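Local coordinates for protein spermidine N1-acetyltransferase (Vibrio cholerae O1 biovar El Tor, PDB 6DAU) that catalyses the N-acetylation of the polyamines spermidine and spermine, probably with acetyl-CoA as acetyl donor, as in other members of the GNAT family, at residues Q165-Y168 / L169-E173; E37-D40 / Q41-L45; L107-F111 / T112-L116; R8-E11 / R12-R16. The protein carries 2 engineered substitutions. All coordinates share one frame; numbering follows the deposited sequence.

Interaction 1: residues Q165-Y168 / L169-E173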
loop_
_atom_site.group_PDB
_atom_site.type_symbol
_atom_site.label_atom_id
_atom_site.label_comp_id
_atom_site.label_asym_id
_atom_site.label_seq_id
_atom_site.Cartn_x
_atom_site.Cartn_y
_atom_site.Cartn_z
ATOM N N GLN C 165 36.777 5.435 -26.784
ATOM C CA GLN C 165 36.894 4.031 -27.051
ATOM C C GLN C 165 37.919 3.703 -28.125
ATOM O O GLN C 165 38.708 2.805 -27.967
ATOM C CB GLN C 165 35.535 3.492 -27.453
ATOM C CG GLN C 165 35.444 1.998 -27.566
ATOM C CD GLN C 165 34.128 1.561 -28.119
ATOM O OE1 GLN C 165 33.522 2.259 -28.889
ATOM N NE2 GLN C 165 33.679 0.412 -27.717
ATOM N N SER C 166 37.897 4.436 -29.218
ATOM C CA SER C 166 38.814 4.178 -30.302
ATOM C C SER C 166 40.234 4.333 -29.841
ATOM O O SER C 166 41.041 3.465 -30.027
ATOM C CB SER C 166 38.541 5.109 -31.454
ATOM O OG SER C 166 38.214 6.386 -30.979
ATOM N N LYS C 167 40.531 5.430 -29.185
ATOM C CA LYS C 167 41.872 5.638 -28.721
ATOM C C LYS C 167 42.350 4.614 -27.730
ATOM O O LYS C 167 43.509 4.280 -27.745
ATOM C CB LYS C 167 42.051 7.010 -28.132
ATOM C CG LYS C 167 43.448 7.190 -27.591
ATOM C CD LYS C 167 43.624 8.498 -26.858
ATOM C CE LYS C 167 44.829 8.438 -25.952
ATOM N NZ LYS C 167 45.609 9.696 -26.047
ATOM N N TYR C 168 41.490 4.104 -26.861
ATOM C CA TYR C 168 41.947 3.108 -25.909
ATOM C C TYR C 168 42.115 1.774 -26.581
ATOM O O TYR C 168 42.942 0.988 -26.180
ATOM C CB TYR C 168 41.038 2.976 -24.693
ATOM C CG TYR C 168 41.316 1.740 -23.865
ATOM C CD1 TYR C 168 42.146 1.780 -22.766
ATOM C CD2 TYR C 168 40.756 0.541 -24.192
ATOM C CE1 TYR C 168 42.401 0.655 -22.015
ATOM C CE2 TYR C 168 41.001 -0.589 -23.451
ATOM C CZ TYR C 168 41.827 -0.533 -22.362
ATOM O OH TYR C 168 42.063 -1.685 -21.639
ATOM N N LEU C 169 41.366 1.528 -27.642
ATOM C CA LEU C 169 41.472 0.271 -28.362
ATOM C C LEU C 169 42.498 0.279 -29.497
ATOM O O LEU C 169 42.424 -0.562 -30.389
ATOM C CB LEU C 169 40.134 -0.110 -28.952
ATOM C CG LEU C 169 39.037 -0.437 -27.975
ATOM C CD1 LEU C 169 37.938 -1.203 -28.669
ATOM C CD2 LEU C 169 39.626 -1.248 -26.851
ATOM N N ASN C 170 43.415 1.242 -29.483
ATOM C CA ASN C 170 44.474 1.369 -30.465
ATOM C C ASN C 170 45.775 1.321 -29.701
ATOM O O ASN C 170 46.717 0.689 -30.125
ATOM C CB ASN C 170 44.370 2.691 -31.192
ATOM C CG ASN C 170 43.264 2.702 -32.214
ATOM O OD1 ASN C 170 42.557 1.720 -32.388
ATOM N ND2 ASN C 170 43.090 3.830 -32.868
ATOM N N ARG C 171 45.795 1.994 -28.560
ATOM C CA ARG C 171 46.940 2.039 -27.671
ATOM C C ARG C 171 47.555 0.672 -27.418
ATOM O O ARG C 171 48.718 0.582 -27.082
ATOM C CB ARG C 171 46.528 2.635 -26.338
ATOM C CG ARG C 171 46.814 4.105 -26.208
ATOM C CD ARG C 171 46.290 4.641 -24.895
ATOM N NE ARG C 171 47.135 4.268 -23.776
ATOM C CZ ARG C 171 48.071 5.045 -23.248
ATOM N NH1 ARG C 171 48.293 6.256 -23.732
ATOM N NH2 ARG C 171 48.780 4.610 -22.223
ATOM N N SER C 172 46.761 -0.385 -27.547
ATOM C CA SER C 172 47.237 -1.763 -27.377
ATOM C C SER C 172 47.597 -2.503 -28.677
ATOM O O SER C 172 48.157 -3.597 -28.626
ATOM C CB SER C 172 46.160 -2.562 -26.627
ATOM O OG SER C 172 45.917 -2.004 -25.348
ATOM N N GLU C 173 47.256 -1.922 -29.826
ATOM C CA GLU C 173 47.488 -2.545 -31.134
ATOM C C GLU C 173 48.969 -2.436 -31.510
ATOM O O GLU C 173 49.436 -2.933 -32.548
ATOM C CB GLU C 173 46.594 -1.902 -32.207
ATOM C CG GLU C 173 46.384 -2.715 -33.498
ATOM C CD GLU C 173 45.523 -1.999 -34.550
ATOM O OE1 GLU C 173 44.466 -1.460 -34.132
ATOM O OE2 GLU C 173 45.875 -1.987 -35.776
ATOM O OXT GLU C 173 49.763 -1.877 -30.749
#
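Leu169 tucks one branch against the ring of Tyr168, and this is where the contact is tight. Its CD2 meets the ring at the edge, near the ring plane, 3.4 Å from Tyr168 CD2. The phenol gets there because CG of Tyr168 stands anti to the backbone N (chi1 167°), which lays the ring against helix 98-112, where it packs on Leu107. Leu169 in turn reaches Thr112 of that helix. On the backbone, Leu169 N is held by Gln165 O at 3.0 Å, with a weak second bond to Ser166 O at 3.1 Å and 122°. The Gln165 amide is tied down too: its NE2 bonds to Phe111 O and Asn115 OD1, fastening this short helix to the end of helix 98-112 and the turn that follows it.

The other side is much looser. Lys167 and Arg171 barely meet, CE of Lys167 lying 4.2 Å from CD of Arg171, and their charged ends stay apart, with Lys167 NZ 4.9 Å from Arg171 NH1. On the backbone of the same pair, the bond from Arg171 N to Lys167 O is weak, at 3.3 Å. The chain then closes a type I beta turn, Glu173 N bonding to Asn170 O at 2.7 Å. A single helical turn that frays into a beta turn in this way makes up the surface-lying C-terminal tail, which follows strand 154-164 of the central sheet.

Interaction 2: residues E37-D40 / Q41-L45. Engineered in segment 41-45: Gln41 (natural residue Glu).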
loop_
_atom_site.group_PDB
_atom_site.type_symbol
_atom_site.label_atom_id
_atom_site.label_comp_id
_atom_site.label_asym_id
_atom_site.label_seq_id
_atom_site.Cartn_x
_atom_site.Cartn_y
_atom_site.Cartn_z
ATOM N N GLU C 37 25.226 9.306 4.594
ATOM C CA GLU C 37 26.375 9.325 5.498
ATOM C C GLU C 37 26.475 8.017 6.300
ATOM O O GLU C 37 27.577 7.579 6.630
ATOM C CB GLU C 37 26.286 10.531 6.451
ATOM C CG GLU C 37 26.272 11.869 5.706
ATOM C CD GLU C 37 26.345 13.072 6.620
ATOM O OE1 GLU C 37 25.407 13.367 7.380
ATOM O OE2 GLU C 37 27.373 13.745 6.582
ATOM N N SER C 38 25.335 7.405 6.641
ATOM C CA SER C 38 25.355 6.212 7.484
ATOM C C SER C 38 25.339 4.919 6.681
ATOM O O SER C 38 24.881 4.890 5.544
ATOM C CB SER C 38 24.192 6.242 8.492
ATOM O OG SER C 38 23.001 5.881 7.838
ATOM N N PHE C 39 25.801 3.839 7.295
ATOM C CA PHE C 39 25.682 2.509 6.730
ATOM C C PHE C 39 24.215 2.141 6.485
ATOM O O PHE C 39 23.915 1.537 5.454
ATOM C CB PHE C 39 26.342 1.450 7.625
ATOM C CG PHE C 39 26.195 0.040 7.091
ATOM C CD1 PHE C 39 27.059 -0.451 6.096
ATOM C CD2 PHE C 39 25.154 -0.791 7.558
ATOM C CE1 PHE C 39 26.901 -1.764 5.613
ATOM C CE2 PHE C 39 24.995 -2.083 7.065
ATOM C CZ PHE C 39 25.875 -2.588 6.103
ATOM N N ASP C 40 23.319 2.492 7.427
ATOM C CA ASP C 40 21.893 2.178 7.305
ATOM C C ASP C 40 21.274 2.845 6.107
ATOM O O ASP C 40 20.423 2.234 5.428
ATOM C CB ASP C 40 21.102 2.625 8.538
ATOM C CG ASP C 40 21.311 1.703 9.736
ATOM O OD1 ASP C 40 21.974 0.663 9.648
ATOM O OD2 ASP C 40 20.781 2.021 10.811
ATOM N N GLN C 41 21.657 4.102 5.862
ATOM C CA GLN C 41 21.192 4.825 4.671
ATOM C C GLN C 41 21.705 4.091 3.407
ATOM O O GLN C 41 20.922 3.789 2.494
ATOM C CB GLN C 41 21.694 6.280 4.682
ATOM C CG GLN C 41 20.922 7.238 5.601
ATOM C CD GLN C 41 21.721 8.502 5.931
ATOM O OE1 GLN C 41 22.928 8.583 5.670
ATOM N NE2 GLN C 41 21.070 9.464 6.563
ATOM N N LEU C 42 23.008 3.785 3.389
ATOM C CA LEU C 42 23.618 3.097 2.253
ATOM C C LEU C 42 22.893 1.782 1.947
ATOM O O LEU C 42 22.558 1.514 0.800
ATOM C CB LEU C 42 25.127 2.843 2.477
ATOM C CG LEU C 42 25.870 1.976 1.447
ATOM C CD1 LEU C 42 25.807 2.618 0.058
ATOM C CD2 LEU C 42 27.340 1.767 1.908
ATOM N N GLU C 43 22.616 1.001 2.984
ATOM C CA GLU C 43 21.951 -0.276 2.805
ATOM C C GLU C 43 20.558 -0.133 2.169
ATOM O O GLU C 43 20.212 -0.926 1.278
ATOM C CB GLU C 43 21.878 -1.077 4.102
ATOM C CG GLU C 43 21.489 -2.526 3.814
ATOM C CD GLU C 43 21.772 -3.479 4.963
ATOM O OE1 GLU C 43 21.513 -3.097 6.129
ATOM O OE2 GLU C 43 22.258 -4.607 4.665
ATOM N N GLU C 44 19.777 0.860 2.608
ATOM C CA GLU C 44 18.455 1.094 1.990
ATOM C C GLU C 44 18.606 1.506 0.512
ATOM O O GLU C 44 17.860 1.012 -0.342
ATOM C CB GLU C 44 17.631 2.125 2.738
ATOM C CG GLU C 44 17.114 1.593 4.052
ATOM C CD GLU C 44 16.019 2.448 4.624
ATOM O OE1 GLU C 44 15.617 2.150 5.748
ATOM O OE2 GLU C 44 15.525 3.357 3.912
ATOM N N LEU C 45 19.606 2.343 0.230
ATOM C CA LEU C 45 19.868 2.784 -1.140
ATOM C C LEU C 45 20.331 1.639 -2.031
ATOM O O LEU C 45 19.917 1.548 -3.188
ATOM C CB LEU C 45 20.858 3.954 -1.160
ATOM C CG LEU C 45 20.284 5.221 -0.524
ATOM C CD1 LEU C 45 21.385 6.286 -0.366
ATOM C CD2 LEU C 45 19.099 5.761 -1.320
#
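Gln41, an engineered replacement for the natural glutamate, reaches back over Ser38 to the chain ahead of the helix. The side chain is extended beyond CG, which carries OE1 onto two backbone N-H groups at once. Glu37 N lies 2.6 Å from OE1 of Gln41, nearly in line with its C=O bond; Ser38 N lies 2.9 Å from the same OE1 but well above the amide plane. Gln41's own backbone N gives its hydrogen to Ser38 OG at 3.0 Å, and chi1 of Ser38 (78°) is what swings that hydroxyl over the first turn.

Next comes Leu42, whose N bonds to Ser38 O while its side chain turns into the buried side, against Trp31 and helix 15-24. Glu43 N takes Phe39 O at 2.8 Å, and the carboxylate slants past the ring, OE1 being 3.7 Å from Phe39 CE2. Glu44 N follows with a bond to Asp40 O at 3.2 Å. Asp40 faces a neighbouring chain, its OD2 accepting from Arg12 N and Tyr46 OH of the third subunit. The reciprocal bonds between Ser38 and Gln41 make a capping box, with Ser38 as N-cap of helix 39-49.

Interaction 3: residues L107-F111 / T112-L116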
loop_
_atom_site.group_PDB
_atom_site.type_symbol
_atom_site.label_atom_id
_atom_site.label_comp_id
_atom_site.label_asym_id
_atom_site.label_seq_id
_atom_site.Cartn_x
_atom_site.Cartn_y
_atom_site.Cartn_z
ATOM N N LEU C 107 38.822 0.594 -17.908
ATOM C CA LEU C 107 38.710 0.983 -19.301
ATOM C C LEU C 107 38.418 -0.208 -20.172
ATOM O O LEU C 107 37.586 -0.141 -21.088
ATOM C CB LEU C 107 39.968 1.720 -19.765
ATOM C CG LEU C 107 40.199 3.080 -19.079
ATOM C CD1 LEU C 107 41.405 3.765 -19.675
ATOM C CD2 LEU C 107 38.990 4.012 -19.156
ATOM N N ASP C 108 39.087 -1.316 -19.868
ATOM C CA ASP C 108 38.862 -2.553 -20.575
ATOM C C ASP C 108 37.387 -2.985 -20.512
ATOM O O ASP C 108 36.777 -3.327 -21.543
ATOM C CB ASP C 108 39.721 -3.662 -20.038
ATOM C CG ASP C 108 41.030 -3.802 -20.776
ATOM O OD1 ASP C 108 41.005 -4.050 -21.992
ATOM O OD2 ASP C 108 42.078 -3.657 -20.140
ATOM N N TYR C 109 36.829 -2.980 -19.307
ATOM C CA TYR C 109 35.470 -3.375 -19.156
ATOM C C TYR C 109 34.535 -2.363 -19.873
ATOM O O TYR C 109 33.643 -2.774 -20.620
ATOM C CB TYR C 109 35.151 -3.516 -17.673
ATOM C CG TYR C 109 33.683 -3.659 -17.397
ATOM C CD1 TYR C 109 33.043 -4.908 -17.423
ATOM C CD2 TYR C 109 32.946 -2.534 -17.063
ATOM C CE1 TYR C 109 31.683 -5.027 -17.123
ATOM C CE2 TYR C 109 31.592 -2.627 -16.755
ATOM C CZ TYR C 109 30.977 -3.867 -16.798
ATOM O OH TYR C 109 29.646 -3.881 -16.513
ATOM N N SER C 110 34.784 -1.068 -19.677
ATOM C CA SER C 110 33.986 -0.012 -20.306
ATOM C C SER C 110 33.938 -0.127 -21.820
ATOM O O SER C 110 32.862 0.035 -22.433
ATOM C CB SER C 110 34.510 1.367 -19.918
ATOM O OG SER C 110 34.488 1.483 -18.521
ATOM N N PHE C 111 35.102 -0.428 -22.414
ATOM C CA PHE C 111 35.250 -0.322 -23.865
ATOM C C PHE C 111 35.157 -1.626 -24.618
ATOM O O PHE C 111 34.882 -1.612 -25.815
ATOM C CB PHE C 111 36.570 0.377 -24.215
ATOM C CG PHE C 111 36.604 1.835 -23.843
ATOM C CD1 PHE C 111 35.482 2.656 -24.024
ATOM C CD2 PHE C 111 37.778 2.399 -23.313
ATOM C CE1 PHE C 111 35.541 4.010 -23.713
ATOM C CE2 PHE C 111 37.826 3.756 -22.998
ATOM C CZ PHE C 111 36.720 4.566 -23.218
ATOM N N THR C 112 35.384 -2.757 -23.954
ATOM C CA THR C 112 35.354 -4.048 -24.666
ATOM C C THR C 112 34.107 -4.843 -24.324
ATOM O O THR C 112 33.774 -5.768 -25.060
ATOM C CB THR C 112 36.605 -4.956 -24.412
ATOM O OG1 THR C 112 36.624 -5.389 -23.042
ATOM C CG2 THR C 112 37.896 -4.226 -24.716
ATOM N N ILE C 113 33.444 -4.509 -23.213
ATOM C CA ILE C 113 32.259 -5.251 -22.755
ATOM C C ILE C 113 30.991 -4.373 -22.761
ATOM O O ILE C 113 29.995 -4.764 -23.366
ATOM C CB ILE C 113 32.470 -5.916 -21.376
ATOM C CG1 ILE C 113 33.584 -6.987 -21.482
ATOM C CG2 ILE C 113 31.166 -6.512 -20.815
ATOM C CD1 ILE C 113 34.103 -7.499 -20.156
ATOM N N LEU C 114 31.033 -3.215 -22.101
ATOM C CA LEU C 114 29.897 -2.292 -22.101
ATOM C C LEU C 114 29.705 -1.548 -23.407
ATOM O O LEU C 114 28.630 -1.001 -23.650
ATOM C CB LEU C 114 30.003 -1.245 -20.987
ATOM C CG LEU C 114 29.725 -1.689 -19.547
ATOM C CD1 LEU C 114 29.623 -0.434 -18.688
ATOM C CD2 LEU C 114 28.448 -2.511 -19.451
ATOM N N ASN C 115 30.755 -1.488 -24.235
ATOM C CA ASN C 115 30.679 -0.827 -25.529
ATOM C C ASN C 115 30.361 0.679 -25.376
ATOM O O ASN C 115 29.594 1.241 -26.145
ATOM C CB ASN C 115 29.668 -1.542 -26.461
ATOM C CG ASN C 115 29.792 -1.111 -27.907
ATOM O OD1 ASN C 115 30.815 -0.576 -28.295
ATOM N ND2 ASN C 115 28.747 -1.369 -28.722
ATOM N N LEU C 116 30.928 1.307 -24.353
ATOM C CA LEU C 116 30.826 2.743 -24.198
ATOM C C LEU C 116 31.766 3.444 -25.175
ATOM O O LEU C 116 32.744 2.846 -25.661
ATOM C CB LEU C 116 31.152 3.140 -22.760
ATOM C CG LEU C 116 30.131 2.634 -21.723
ATOM C CD1 LEU C 116 30.571 2.975 -20.295
ATOM C CD2 LEU C 116 28.739 3.172 -22.027
#
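Asp108 offers its backbone carbonyl to Thr112 twice: Thr112 OG1 sits 2.6 Å from Asp108 O, and Thr112 N sits 2.8 Å from the same oxygen. The two donors come in from opposite faces of the carbonyl plane. A chi1 of 67° sets the threonine hydroxyl between its backbone N and carbonyl carbon, folded back over the preceding turn, where it donates to a carbonyl four residues back at the helix end. The two side chains lie next to each other, Thr112 CG2 near the Asp108 carboxylate.

Tyr109 does most of the apolar packing. Ile113 crosses the ring at about a right angle and puts its CD1 3.9 Å from Tyr109 CD1, while Leu114 comes in obliquely by the CE2 side of the ring, with CG 3.5 Å from Tyr109 CE2. The phenol oxygen goes on to Glu37 OE2 of the second subunit. Tyr109 O is shared as well: Leu114 N bonds to it nearly straight (171°), five residues on, and Ile113 N bonds to it from above the carbonyl plane.

These bonds mark the widening C-terminal end of helix 98-112, the crossover helix that links the neighbouring parallel strands 82-89 and 118-124 of the GNAT fold. Asn115, with positive phi, turns the chain away from it.

Ser110 O catches the returning chain, accepting from Leu116 N at 3.0 Å, six residues ahead; the Ser110 hydroxyl bonds back to Ala106 O. Phe111 finally turns the edge of its ring to the Leu116 carbonyl, CD1 lying 3.2 Å from Leu116 O, with Ile119 and Ile163 packed against the same buried side chain.

Interaction 4: residues R8-E11 / R12-R16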
loop_
_atom_site.group_PDB
_atom_site.type_symbol
_atom_site.label_atom_id
_atom_site.label_comp_id
_atom_site.label_asym_id
_atom_site.label_seq_id
_atom_site.Cartn_x
_atom_site.Cartn_y
_atom_site.Cartn_z
ATOM N N ARG C 8 35.317 -7.832 -9.300
ATOM C CA ARG C 8 34.054 -8.544 -9.323
ATOM C C ARG C 8 32.930 -7.584 -8.944
ATOM O O ARG C 8 33.143 -6.592 -8.215
ATOM C CB ARG C 8 34.061 -9.829 -8.465
ATOM C CG ARG C 8 34.015 -9.589 -6.987
ATOM C CD ARG C 8 33.769 -10.805 -6.081
ATOM N NE ARG C 8 34.176 -10.318 -4.741
ATOM C CZ ARG C 8 33.440 -9.501 -3.971
ATOM N NH1 ARG C 8 32.198 -9.121 -4.351
ATOM N NH2 ARG C 8 33.930 -9.053 -2.819
ATOM N N ALA C 9 31.752 -7.896 -9.458
ATOM C CA ALA C 9 30.559 -7.095 -9.274
ATOM C C ALA C 9 30.280 -6.974 -7.781
ATOM O O ALA C 9 30.414 -7.961 -7.023
ATOM C CB ALA C 9 29.382 -7.748 -9.984
ATOM N N LEU C 10 29.917 -5.760 -7.368
ATOM C CA LEU C 10 29.594 -5.468 -5.984
ATOM C C LEU C 10 28.409 -6.286 -5.467
ATOM O O LEU C 10 27.444 -6.467 -6.188
ATOM C CB LEU C 10 29.319 -3.960 -5.860
ATOM C CG LEU C 10 28.890 -3.489 -4.482
ATOM C CD1 LEU C 10 29.815 -2.376 -4.060
ATOM C CD2 LEU C 10 27.485 -2.969 -4.610
ATOM N N GLU C 11 28.489 -6.753 -4.220
ATOM C CA GLU C 11 27.434 -7.551 -3.577
ATOM C C GLU C 11 27.023 -6.834 -2.296
ATOM O O GLU C 11 27.776 -5.989 -1.797
ATOM C CB GLU C 11 27.937 -8.971 -3.227
ATOM C CG GLU C 11 28.528 -9.774 -4.378
ATOM C CD GLU C 11 27.500 -10.370 -5.317
ATOM O OE1 GLU C 11 27.919 -10.953 -6.359
ATOM O OE2 GLU C 11 26.272 -10.229 -5.055
ATOM N N ARG C 12 25.868 -7.205 -1.738
ATOM C CA ARG C 12 25.417 -6.683 -0.443
ATOM C C ARG C 12 26.515 -6.763 0.634
ATOM O O ARG C 12 26.720 -5.807 1.389
ATOM C CB ARG C 12 24.144 -7.381 0.042
ATOM C CG ARG C 12 23.529 -6.774 1.304
ATOM C CD ARG C 12 22.206 -7.476 1.673
ATOM N NE ARG C 12 21.077 -6.879 0.954
ATOM C CZ ARG C 12 20.509 -7.388 -0.138
ATOM N NH1 ARG C 12 19.506 -6.734 -0.700
ATOM N NH2 ARG C 12 20.912 -8.557 -0.669
ATOM N N GLY C 13 27.219 -7.890 0.697
ATOM C CA GLY C 13 28.277 -8.068 1.721
ATOM C C GLY C 13 29.444 -7.088 1.594
ATOM O O GLY C 13 30.215 -6.955 2.508
ATOM N N ASP C 14 29.577 -6.414 0.452
ATOM C CA ASP C 14 30.666 -5.460 0.231
ATOM C C ASP C 14 30.336 -4.050 0.731
ATOM O O ASP C 14 31.211 -3.183 0.703
ATOM C CB ASP C 14 31.008 -5.379 -1.260
ATOM C CG ASP C 14 31.442 -6.694 -1.836
ATOM O OD1 ASP C 14 32.242 -7.405 -1.183
ATOM O OD2 ASP C 14 30.996 -7.023 -2.965
ATOM N N LEU C 15 29.094 -3.811 1.174
ATOM C CA LEU C 15 28.674 -2.446 1.549
ATOM C C LEU C 15 29.506 -1.867 2.715
ATOM O O LEU C 15 29.814 -0.665 2.741
ATOM C CB LEU C 15 27.176 -2.397 1.885
ATOM C CG LEU C 15 26.192 -2.652 0.700
ATOM C CD1 LEU C 15 24.752 -2.638 1.232
ATOM C CD2 LEU C 15 26.369 -1.653 -0.444
ATOM N N ARG C 16 29.885 -2.728 3.659
ATOM C CA ARG C 16 30.710 -2.334 4.795
ATOM C C ARG C 16 32.020 -1.709 4.310
ATOM O O ARG C 16 32.423 -0.619 4.748
ATOM C CB ARG C 16 31.013 -3.572 5.641
ATOM C CG ARG C 16 31.483 -3.270 7.054
ATOM C CD ARG C 16 30.266 -3.180 7.960
ATOM N NE ARG C 16 30.073 -1.813 8.378
ATOM C CZ ARG C 16 29.015 -1.342 9.025
ATOM N NH1 ARG C 16 27.978 -2.119 9.335
ATOM N NH2 ARG C 16 29.013 -0.059 9.346
#
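The bend joining strand 6-9 to helix 15-24 is closed by a salt bridge between Arg8 and Asp14. The guanidinium comes end-on, from the opposite direction, and gives one nitrogen to each carboxylate oxygen: Arg8 NH1 lies 2.8 Å from Asp14 OD2, and Arg8 NH2 lies 2.9 Å from Asp14 OD1. OD2 uses its syn lone pair, and both oxygens lie close to the guanidinium plane, although the two flat groups are turned 30° against each other. The arginine chain runs extended from CG to NE, which gives it the reach to span the bend. Its NE is also bridged to Glu61, so the guanidinium is gripped on two sides and its rotation is probably fixed.

Asp14 has a second task. Its OD2 accepts Glu11 N at 2.8 Å, on the anti side, and thus takes two donors. Asp14 N in turn bonds to Glu11 O at 2.9 Å, from well above the carbonyl plane, so Glu11 and Asp14 hold each other through a closed pair of bonds. This is the first strand-to-helix connection of the GNAT fold, with strand 6-9 at one edge of the sheet within the chain.

The side chain of Glu11 runs beside that of Asp14, but its carboxylate leads away: it accepts from Phe39 N and Asp40 N at the start of a helix of the second subunit. On the buried side, Leu10 brings its CD1 to 4.3 Å from Asp14 CB, with Tyr46 of helix 39-49 against the leucine.

Interaction 3 is the buried one of the four, interaction 1 lies on the surface, and interactions 2 and 4 are half covered. Interactions 1 and 3 touch, their centres about 11 Å apart: the tail at 165-173 rests on the end of helix 98-112. Interactions 2 and 4 meet as well, Phe39 and Leu42 packing on Leu15 and Arg16, so two helix starts stand together, and interaction 2 lies across the chain's centre from interaction 1. Helix beginnings are settled by side-chain acceptors for backbone N-H groups, the helix end of interaction 3 by carbonyls that take two donors, that of interaction 1 by one N-H divided, weakly, between two carbonyls. Charge pairs directly within interaction 4, whereas in interaction 1 like charges stay apart.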